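Local coordinates for protein Ca(2+)/H(+) antiporter ChaA (Bacillus subtilis subsp. subtilis, PDB 4KJR) that exports calcium ions across the cell membrane of Bacillus subtilis in exchange for external protons, without transporting sodium or potassium, at residues A[114-119]-A[326-331]; A[106-111]-A[331-336]; A[72-77]-A[216-221]. The protein carries 2 engineered substitutions. All blocks are in the same frame, centred on the assembly; numbering follows the deposited sequence.

Contact 1: residues A[114-119]-A[326-331]; sequences KYARQE and DGDSNW. Engineered in segment 114-119: Ala116 (natural residue Lys).
Tyr115 and Asp328 make the largest contributions to the contact between residues 114-119 and 326-331, two irregular chain pieces whose end-to-end directions differ by 158° and which bury 391 Å² in all. The apolar and aromatic contacts belong to Tyr115. One face of its ring takes the amide oxygen of Asn330: OD1 stands 3.9 Å above the plane of the Tyr115 ring, over its centre. Ring and amide planes are 64° apart, so the oxygen meets the ring and the two flat groups do not stack. Farther along, Tyr115 CE1 comes within 4.2 Å of Trp331 CB, the two side chains lying side by side and pointing the same way.

The polar contacts centre on Asp328. Its CG is anti to the backbone N (chi1 -163°), on a CB that points at residues 114-119. Asp328 OD2 lies 3.3 Å from Ala116 O; both are acceptors, and no bond links them. Ala116 is engineered, a lysine in the natural protein, and its CB is 4.1 Å from Asp328 OD2. Glu119 covers the same oxygen, with CB 3.9 Å from Asp328 OD2. Each loop also has an internal tie: Ser329 OG donates to Asp328 O at 2.9 Å, while Arg117 NH2 and Glu119 OE1 form a long salt bridge of 3.7 Å.

Outside the two segments, Met268 touches Asp328 and Ser329, and the Trp331 ring meets that of Phe176 of the second subunit. Gln118 and Asp326 pack on Arg126 and Ala125 of that subunit, respectively. The contact is thus a loop-to-loop meeting at the surface of a helical membrane antiporter: the link between helices 85-110 and 121-146 lies against the link between helices 307-324 and 333-350, beside the subunit interface of the homotrimer.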
loop_
_atom_site.group_PDB
_atom_site.type_symbol
_atom_site.label_atom_id
_atom_site.label_comp_id
_atom_site.label_asym_id
_atom_site.label_seq_id
_atom_site.Cartn_x
_atom_site.Cartn_y
_atom_site.Cartn_z
ATOM N N LYS A 114 -10.615 22.464 -20.600
ATOM C CA LYS A 114 -11.138 23.284 -19.508
ATOM C C LYS A 114 -11.623 22.350 -18.405
ATOM O O LYS A 114 -12.286 21.349 -18.691
ATOM C CB LYS A 114 -12.289 24.179 -19.987
ATOM C CG LYS A 114 -11.849 25.393 -20.793
ATOM C CD LYS A 114 -12.987 26.375 -21.003
ATOM C CE LYS A 114 -12.514 27.593 -21.779
ATOM N NZ LYS A 114 -13.530 28.681 -21.787
ATOM N N TYR A 115 -11.292 22.680 -17.156
ATOM C CA TYR A 115 -11.612 21.835 -15.997
ATOM C C TYR A 115 -13.111 21.854 -15.692
ATOM O O TYR A 115 -13.764 22.891 -15.843
ATOM C CB TYR A 115 -10.813 22.277 -14.765
ATOM C CG TYR A 115 -9.520 23.016 -15.071
ATOM C CD1 TYR A 115 -8.619 22.536 -16.025
ATOM C CD2 TYR A 115 -9.193 24.193 -14.394
ATOM C CE1 TYR A 115 -7.439 23.212 -16.302
ATOM C CE2 TYR A 115 -8.012 24.874 -14.662
ATOM C CZ TYR A 115 -7.140 24.379 -15.614
ATOM O OH TYR A 115 -5.968 25.051 -15.881
ATOM N N ALA A 116 -13.648 20.715 -15.255
ATOM C CA ALA A 116 -15.104 20.534 -15.174
ATOM C C ALA A 116 -15.655 20.298 -13.762
ATOM O O ALA A 116 -16.123 19.200 -13.443
ATOM C CB ALA A 116 -15.545 19.421 -16.119
ATOM N N ARG A 117 -15.632 21.348 -12.940
ATOM C CA ARG A 117 -16.125 21.304 -11.552
ATOM C C ARG A 117 -15.396 20.246 -10.707
ATOM O O ARG A 117 -14.176 20.106 -10.806
ATOM C CB ARG A 117 -17.651 21.106 -11.487
ATOM C CG ARG A 117 -18.486 21.976 -12.424
ATOM C CD ARG A 117 -18.864 21.251 -13.713
ATOM N NE ARG A 117 -19.165 19.832 -13.499
ATOM C CZ ARG A 117 -19.900 19.076 -14.312
ATOM N NH1 ARG A 117 -20.445 19.590 -15.408
ATOM N NH2 ARG A 117 -20.105 17.798 -14.017
ATOM N N GLN A 118 -16.145 19.526 -9.868
ATOM C CA GLN A 118 -15.601 18.445 -9.035
ATOM C C GLN A 118 -16.578 17.264 -8.942
ATOM O O GLN A 118 -17.539 17.299 -8.169
ATOM C CB GLN A 118 -15.249 18.946 -7.626
ATOM C CG GLN A 118 -14.106 19.949 -7.548
ATOM C CD GLN A 118 -14.580 21.393 -7.493
ATOM O OE1 GLN A 118 -15.354 21.846 -8.338
ATOM N NE2 GLN A 118 -14.108 22.127 -6.493
ATOM N N GLU A 119 -16.311 16.223 -9.733
ATOM C CA GLU A 119 -17.167 15.032 -9.827
ATOM C C GLU A 119 -16.310 13.788 -10.134
ATOM O O GLU A 119 -15.155 13.932 -10.519
ATOM C CB GLU A 119 -18.235 15.240 -10.913
ATOM C CG GLU A 119 -19.667 15.390 -10.405
ATOM C CD GLU A 119 -19.962 16.733 -9.769
ATOM O OE1 GLU A 119 -19.597 17.777 -10.351
ATOM O OE2 GLU A 119 -20.579 16.744 -8.685
ATOM N N ASP A 326 -11.369 13.324 -5.322
ATOM C CA ASP A 326 -12.268 14.449 -5.567
ATOM C C ASP A 326 -12.542 14.647 -7.055
ATOM O O ASP A 326 -13.691 14.846 -7.465
ATOM C CB ASP A 326 -11.688 15.744 -4.989
ATOM C CG ASP A 326 -11.439 15.674 -3.486
ATOM O OD1 ASP A 326 -11.909 16.583 -2.767
ATOM O OD2 ASP A 326 -10.766 14.728 -3.023
ATOM N N GLY A 327 -11.479 14.593 -7.856
ATOM C CA GLY A 327 -11.562 14.909 -9.277
ATOM C C GLY A 327 -11.845 16.390 -9.474
ATOM O O GLY A 327 -11.359 17.219 -8.699
ATOM N N ASP A 328 -12.610 16.744 -10.509
ATOM C CA ASP A 328 -13.091 15.812 -11.536
ATOM C C ASP A 328 -11.926 15.349 -12.414
ATOM O O ASP A 328 -11.789 14.157 -12.699
ATOM C CB ASP A 328 -14.185 16.478 -12.388
ATOM C CG ASP A 328 -15.011 15.478 -13.200
ATOM O OD1 ASP A 328 -14.803 14.251 -13.083
ATOM O OD2 ASP A 328 -15.889 15.930 -13.963
ATOM N N SER A 329 -11.101 16.312 -12.827
ATOM C CA SER A 329 -9.838 16.079 -13.534
ATOM C C SER A 329 -9.083 17.386 -13.689
ATOM O O SER A 329 -9.654 18.467 -13.550
ATOM C CB SER A 329 -10.064 15.456 -14.915
ATOM O OG SER A 329 -9.895 14.051 -14.867
ATOM N N ASN A 330 -7.795 17.276 -13.980
ATOM C CA ASN A 330 -6.954 18.431 -14.235
ATOM C C ASN A 330 -6.233 18.257 -15.567
ATOM O O ASN A 330 -6.163 17.151 -16.098
ATOM C CB ASN A 330 -5.953 18.615 -13.091
ATOM C CG ASN A 330 -5.649 20.075 -12.806
ATOM O OD1 ASN A 330 -6.429 20.965 -13.140
ATOM N ND2 ASN A 330 -4.511 20.328 -12.171
ATOM N N TRP A 331 -5.704 19.350 -16.111
ATOM C CA TRP A 331 -4.956 19.301 -17.370
ATOM C C TRP A 331 -3.816 18.319 -17.295
ATOM O O TRP A 331 -3.490 17.661 -18.287
ATOM C CB TRP A 331 -4.454 20.692 -17.764
ATOM C CG TRP A 331 -3.258 21.174 -16.969
ATOM C CD1 TRP A 331 -3.252 21.763 -15.703
ATOM C CD2 TRP A 331 -1.843 21.114 -17.367
ATOM N NE1 TRP A 331 -1.972 22.062 -15.306
ATOM C CE2 TRP A 331 -1.078 21.699 -16.255
ATOM C CE3 TRP A 331 -1.157 20.651 -18.488
ATOM C CZ2 TRP A 331 0.305 21.807 -16.291
ATOM C CZ3 TRP A 331 0.239 20.764 -18.510
ATOM C CH2 TRP A 331 0.949 21.330 -17.439
#

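Contact 2: residues A[106-111]-A[331-336]; sequences LSFFVG and WFEGAT
Phe108 and Phe109 send their rings apart through different first torsions, Phe108 with CG anti to its carbonyl carbon (chi1 -69°) and Phe109 with CG anti to its backbone N (chi1 -177°), while both CB atoms lie against Gly334. The two CB atoms meet the same backbone carbon, Phe108 CB at 3.9 Å from Gly334 CA and Phe109 CB at 3.8 Å from Gly334 CA. From there the rings diverge. Phe108 CD1 reaches the aliphatic part of Glu333, 4.0 Å from Glu333 CG, with ring and carboxylate planes 69° apart; the Glu333 CB points toward residues 106-111, but the end of its bent chain leads away. Phe109 turns to the other flank, where CE1 is 4.0 Å from Ala335 CB and 3.5 Å from Trp331 O.

This is a glycine-mediated helix contact in which the C-terminal end of helix 85-110 meets the first turn of helix 333-350. The evidence is the backbone spacing, Phe109 CA and Gly334 CA being 4.1 Å apart, a separation at which a CB on Gly334 would run into Phe109 CB. Gly111 is the first residue to leave helical geometry on one side, and Phe332 holds the N-cap position on the other. The new helix is already hydrogen-bonded at this point, Thr336 N donating to Phe332 O at 3.0 Å.

Neighbours close in on both flanks. Phe108 also packs on Met268 and Ile323, the latter a residue of helix 307-324 that touches Glu333 as well, and Phe109 rests on Leu338 farther along helix 333-350. On the trimer side, Ala335 packs against Leu169 of the second subunit and Phe332 against Ala173 of that same subunit.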
loop_
_atom_site.group_PDB
_atom_site.type_symbol
_atom_site.label_atom_id
_atom_site.label_comp_id
_atom_site.label_asym_id
_atom_site.label_seq_id
_atom_site.Cartn_x
_atom_site.Cartn_y
_atom_site.Cartn_z
ATOM N N LEU A 106 -5.082 9.001 -20.794
ATOM C CA LEU A 106 -5.303 9.642 -22.086
ATOM C C LEU A 106 -6.620 10.406 -22.079
ATOM O O LEU A 106 -6.690 11.526 -22.580
ATOM C CB LEU A 106 -5.275 8.609 -23.217
ATOM C CG LEU A 106 -4.602 8.949 -24.554
ATOM C CD1 LEU A 106 -3.334 9.777 -24.383
ATOM C CD2 LEU A 106 -4.282 7.653 -25.283
ATOM N N SER A 107 -7.658 9.808 -21.499
ATOM C CA SER A 107 -8.945 10.480 -21.347
ATOM C C SER A 107 -8.816 11.769 -20.543
ATOM O O SER A 107 -9.165 12.836 -21.041
ATOM C CB SER A 107 -9.973 9.559 -20.697
ATOM O OG SER A 107 -10.298 8.489 -21.555
ATOM N N PHE A 108 -8.307 11.669 -19.314
ATOM C CA PHE A 108 -8.140 12.828 -18.428
ATOM C C PHE A 108 -7.330 13.934 -19.101
ATOM O O PHE A 108 -7.694 15.105 -19.030
ATOM C CB PHE A 108 -7.432 12.430 -17.126
ATOM C CG PHE A 108 -8.250 11.563 -16.205
ATOM C CD1 PHE A 108 -7.902 11.463 -14.860
ATOM C CD2 PHE A 108 -9.355 10.845 -16.661
ATOM C CE1 PHE A 108 -8.632 10.663 -13.995
ATOM C CE2 PHE A 108 -10.088 10.046 -15.798
ATOM C CZ PHE A 108 -9.726 9.956 -14.464
ATOM N N PHE A 109 -6.237 13.551 -19.756
ATOM C CA PHE A 109 -5.314 14.512 -20.341
ATOM C C PHE A 109 -5.871 15.221 -21.570
ATOM O O PHE A 109 -5.801 16.448 -21.660
ATOM C CB PHE A 109 -3.977 13.855 -20.685
ATOM C CG PHE A 109 -2.955 14.817 -21.223
ATOM C CD1 PHE A 109 -2.315 15.713 -20.372
ATOM C CD2 PHE A 109 -2.635 14.832 -22.579
ATOM C CE1 PHE A 109 -1.377 16.606 -20.860
ATOM C CE2 PHE A 109 -1.692 15.720 -23.074
ATOM C CZ PHE A 109 -1.063 16.608 -22.213
ATOM N N VAL A 110 -6.411 14.447 -22.511
ATOM C CA VAL A 110 -6.899 14.984 -23.780
ATOM C C VAL A 110 -8.027 15.982 -23.515
ATOM O O VAL A 110 -7.989 17.109 -24.009
ATOM C CB VAL A 110 -7.327 13.857 -24.755
ATOM C CG1 VAL A 110 -8.817 13.909 -25.072
ATOM C CG2 VAL A 110 -6.496 13.910 -26.027
ATOM N N GLY A 111 -9.001 15.571 -22.701
ATOM C CA GLY A 111 -10.103 16.441 -22.305
ATOM C C GLY A 111 -9.740 17.341 -21.143
ATOM O O GLY A 111 -10.544 17.545 -20.231
ATOM N N TRP A 331 -5.704 19.350 -16.111
ATOM C CA TRP A 331 -4.956 19.301 -17.370
ATOM C C TRP A 331 -3.816 18.319 -17.295
ATOM O O TRP A 331 -3.490 17.661 -18.287
ATOM C CB TRP A 331 -4.454 20.692 -17.764
ATOM C CG TRP A 331 -3.258 21.174 -16.969
ATOM C CD1 TRP A 331 -3.252 21.763 -15.703
ATOM C CD2 TRP A 331 -1.843 21.114 -17.367
ATOM N NE1 TRP A 331 -1.972 22.062 -15.306
ATOM C CE2 TRP A 331 -1.078 21.699 -16.255
ATOM C CE3 TRP A 331 -1.157 20.651 -18.488
ATOM C CZ2 TRP A 331 0.305 21.807 -16.291
ATOM C CZ3 TRP A 331 0.239 20.764 -18.510
ATOM C CH2 TRP A 331 0.949 21.330 -17.439
ATOM N N PHE A 332 -3.212 18.208 -16.110
ATOM C CA PHE A 332 -2.087 17.306 -15.896
ATOM C C PHE A 332 -2.427 16.166 -14.933
ATOM O O PHE A 332 -1.547 15.428 -14.491
ATOM C CB PHE A 332 -0.840 18.086 -15.455
ATOM C CG PHE A 332 -0.689 18.222 -13.968
ATOM C CD1 PHE A 332 0.427 17.694 -13.327
ATOM C CD2 PHE A 332 -1.651 18.876 -13.207
ATOM C CE1 PHE A 332 0.583 17.814 -11.956
ATOM C CE2 PHE A 332 -1.503 18.996 -11.834
ATOM C CZ PHE A 332 -0.383 18.466 -11.208
ATOM N N GLU A 333 -3.714 16.023 -14.621
ATOM C CA GLU A 333 -4.213 14.835 -13.940
ATOM C C GLU A 333 -3.819 13.626 -14.773
ATOM O O GLU A 333 -3.437 12.586 -14.239
ATOM C CB GLU A 333 -5.734 14.893 -13.833
ATOM C CG GLU A 333 -6.315 14.343 -12.542
ATOM C CD GLU A 333 -6.293 15.357 -11.413
ATOM O OE1 GLU A 333 -5.196 15.641 -10.891
ATOM O OE2 GLU A 333 -7.373 15.862 -11.044
ATOM N N GLY A 334 -3.913 13.786 -16.092
ATOM C CA GLY A 334 -3.550 12.747 -17.040
ATOM C C GLY A 334 -2.055 12.659 -17.242
ATOM O O GLY A 334 -1.499 11.558 -17.322
ATOM N N ALA A 335 -1.407 13.822 -17.327
ATOM C CA ALA A 335 0.039 13.892 -17.552
ATOM C C ALA A 335 0.798 13.105 -16.494
ATOM O O ALA A 335 1.718 12.347 -16.815
ATOM C CB ALA A 335 0.515 15.337 -17.588
ATOM N N THR A 336 0.393 13.281 -15.238
ATOM C CA THR A 336 0.950 12.520 -14.130
ATOM C C THR A 336 0.793 11.035 -14.437
ATOM O O THR A 336 1.763 10.279 -14.393
ATOM C CB THR A 336 0.251 12.851 -12.799
ATOM O OG1 THR A 336 -0.521 14.048 -12.937
ATOM C CG2 THR A 336 1.273 13.053 -11.703
#

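Contact 3: residues A[72-77]-A[216-221]; sequences ELIISM and VVAYIS. Engineered in segment 72-77: Met77 (natural residue Leu).
Ile74 and Ile75 on helix 72-77 face Val217, Ala218 and Ser221 on helix 216-221, the two axes running in broadly the same direction with a signed crossing angle of -31° and a closest approach of 9.4 Å. The backbones come nearest at Ile75 and Ser221, whose CA atoms are 5.5 Å apart. Ile74 points its CB at the other helix and sends its two branches different ways: CG2 meets Val217 CG1 at 3.8 Å, and CD1 meets Ala218 CB, also at 3.8 Å. The same CG2 of Ile74 lies 3.7 Å from Ser221 OG, and Ile75 adds its CG1 at 3.5 Å from that Ser221 OG, so two isoleucines cover one hydroxyl.

Such aliphatic packing between transmembrane helices joins helix 70-81 to helix 204-234, in a buried part of the exchanger. Glu72, at the head of the first segment, closes a Gly-Asn-Ala-Val-Glu sequence of the kind found in cation/proton exchangers of this family; its side chain turns to helix 85-110, where it touches Ser91, Leu92 and Ser95.

The buried Ser221 hydroxyl is satisfied within its own helix. With OG beside the backbone N (chi1 -76°), it donates to Val217 O at 2.8 Å from above the carbonyl plane, 38° out of it. Ser221 N reaches Val217 O from the opposite face, so two donors grip that oxygen. An alanine at Ser221 would probably leave Val217 O with the backbone donor alone and open a small gap beside Ile74 CG2 and Ile75 CG1. Ser221 also touches Phe78 on helix 70-81, and on another flank Leu40 of helix 26-53 packs against Val216 and Val217.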
loop_
_atom_site.group_PDB
_atom_site.type_symbol
_atom_site.label_atom_id
_atom_site.label_comp_id
_atom_site.label_asym_id
_atom_site.label_seq_id
_atom_site.Cartn_x
_atom_site.Cartn_y
_atom_site.Cartn_z
ATOM N N GLU A 72 -8.639 -9.738 -25.759
ATOM C CA GLU A 72 -7.753 -10.125 -24.665
ATOM C C GLU A 72 -7.963 -11.598 -24.356
ATOM O O GLU A 72 -7.014 -12.375 -24.328
ATOM C CB GLU A 72 -8.006 -9.274 -23.411
ATOM C CG GLU A 72 -7.271 -9.741 -22.153
ATOM C CD GLU A 72 -5.761 -9.761 -22.307
ATOM O OE1 GLU A 72 -5.121 -10.689 -21.759
ATOM O OE2 GLU A 72 -5.209 -8.859 -22.975
ATOM N N LEU A 73 -9.224 -11.961 -24.145
ATOM C CA LEU A 73 -9.629 -13.335 -23.871
ATOM C C LEU A 73 -9.167 -14.299 -24.961
ATOM O O LEU A 73 -8.821 -15.445 -24.665
ATOM C CB LEU A 73 -11.150 -13.412 -23.747
ATOM C CG LEU A 73 -11.781 -14.113 -22.547
ATOM C CD1 LEU A 73 -13.289 -14.149 -22.732
ATOM C CD2 LEU A 73 -11.233 -15.517 -22.341
ATOM N N ILE A 74 -9.142 -13.825 -26.210
ATOM C CA ILE A 74 -8.879 -14.692 -27.364
ATOM C C ILE A 74 -7.392 -14.886 -27.677
ATOM O O ILE A 74 -6.953 -16.021 -27.898
ATOM C CB ILE A 74 -9.693 -14.255 -28.618
ATOM C CG1 ILE A 74 -10.323 -15.471 -29.325
ATOM C CG2 ILE A 74 -8.884 -13.343 -29.545
ATOM C CD1 ILE A 74 -9.380 -16.302 -30.175
ATOM N N ILE A 75 -6.619 -13.796 -27.691
ATOM C CA ILE A 75 -5.180 -13.894 -27.957
ATOM C C ILE A 75 -4.526 -14.739 -26.863
ATOM O O ILE A 75 -3.454 -15.310 -27.057
ATOM C CB ILE A 75 -4.498 -12.508 -28.067
ATOM C CG1 ILE A 75 -5.164 -11.671 -29.162
ATOM C CG2 ILE A 75 -3.011 -12.647 -28.380
ATOM C CD1 ILE A 75 -4.753 -10.213 -29.171
ATOM N N SER A 76 -5.210 -14.836 -25.726
ATOM C CA SER A 76 -4.689 -15.537 -24.567
ATOM C C SER A 76 -5.144 -16.986 -24.509
ATOM O O SER A 76 -4.592 -17.778 -23.743
ATOM C CB SER A 76 -5.110 -14.810 -23.297
ATOM O OG SER A 76 -4.909 -13.417 -23.436
HETATM N N MSE A 77 -6.151 -17.325 -25.313
HETATM C CA MSE A 77 -6.664 -18.695 -25.376
HETATM C C MSE A 77 -5.671 -19.570 -26.076
HETATM O O MSE A 77 -5.265 -20.603 -25.552
HETATM C CB MSE A 77 -7.975 -18.767 -26.153
HETATM C CG MSE A 77 -9.151 -18.217 -25.361
HETATM SE SE MSE A 77 -9.540 -19.356 -23.798
HETATM C CE MSE A 77 -11.493 -19.085 -23.815
ATOM N N VAL A 216 -11.621 -12.977 -37.773
ATOM C CA VAL A 216 -10.387 -12.380 -38.292
ATOM C C VAL A 216 -9.355 -12.236 -37.163
ATOM O O VAL A 216 -8.193 -12.622 -37.325
ATOM C CB VAL A 216 -10.663 -11.021 -38.985
ATOM C CG1 VAL A 216 -9.377 -10.378 -39.490
ATOM C CG2 VAL A 216 -11.652 -11.194 -40.130
ATOM N N VAL A 217 -9.795 -11.697 -36.023
ATOM C CA VAL A 217 -8.958 -11.574 -34.825
ATOM C C VAL A 217 -8.466 -12.947 -34.370
ATOM O O VAL A 217 -7.286 -13.114 -34.061
ATOM C CB VAL A 217 -9.709 -10.858 -33.679
ATOM C CG1 VAL A 217 -8.899 -10.872 -32.394
ATOM C CG2 VAL A 217 -10.030 -9.426 -34.071
ATOM N N ALA A 218 -9.372 -13.923 -34.356
ATOM C CA ALA A 218 -9.042 -15.308 -34.007
ATOM C C ALA A 218 -8.085 -15.974 -34.999
ATOM O O ALA A 218 -7.278 -16.816 -34.609
ATOM C CB ALA A 218 -10.308 -16.137 -33.864
ATOM N N TYR A 219 -8.185 -15.608 -36.276
ATOM C CA TYR A 219 -7.290 -16.148 -37.300
ATOM C C TYR A 219 -5.916 -15.480 -37.289
ATOM O O TYR A 219 -4.896 -16.143 -37.494
ATOM C CB TYR A 219 -7.931 -16.070 -38.689
ATOM C CG TYR A 219 -8.506 -17.387 -39.167
ATOM C CD1 TYR A 219 -7.721 -18.284 -39.892
ATOM C CD2 TYR A 219 -9.830 -17.741 -38.890
ATOM C CE1 TYR A 219 -8.236 -19.494 -40.332
ATOM C CE2 TYR A 219 -10.352 -18.950 -39.325
ATOM C CZ TYR A 219 -9.551 -19.824 -40.045
ATOM O OH TYR A 219 -10.054 -21.028 -40.484
ATOM N N ILE A 220 -5.897 -14.169 -37.051
ATOM C CA ILE A 220 -4.648 -13.424 -36.888
ATOM C C ILE A 220 -3.951 -13.849 -35.587
ATOM O O ILE A 220 -2.711 -13.877 -35.506
ATOM C CB ILE A 220 -4.890 -11.897 -36.937
ATOM C CG1 ILE A 220 -5.233 -11.467 -38.368
ATOM C CG2 ILE A 220 -3.669 -11.133 -36.440
ATOM C CD1 ILE A 220 -5.658 -10.021 -38.519
ATOM N N SER A 221 -4.761 -14.195 -34.584
ATOM C CA SER A 221 -4.263 -14.735 -33.319
ATOM C C SER A 221 -3.344 -15.940 -33.539
ATOM O O SER A 221 -2.165 -15.874 -33.191
ATOM C CB SER A 221 -5.415 -15.089 -32.373
ATOM O OG SER A 221 -5.967 -13.925 -31.776
#

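From the N terminus, residues 72-77 come first and open the loop that contact 3 closes at 216-221. Before that closure the chain passes through 106-111 and 114-119, whose partners come only at 331-336 and 326-331. Contact 1 is therefore nested inside contact 2, and contact 3 crosses both. Contacts 1 and 2 share Trp331, touch through Ser329 OG and Phe108 CD1, and both border the second subunit; they tie the end of helix 85-110 and the loop after it to the start of helix 333-350. Contact 3 joins helices 70-81 and 204-234 on the opposite side of the chain's centre, its centre 31 Å from that of contact 2.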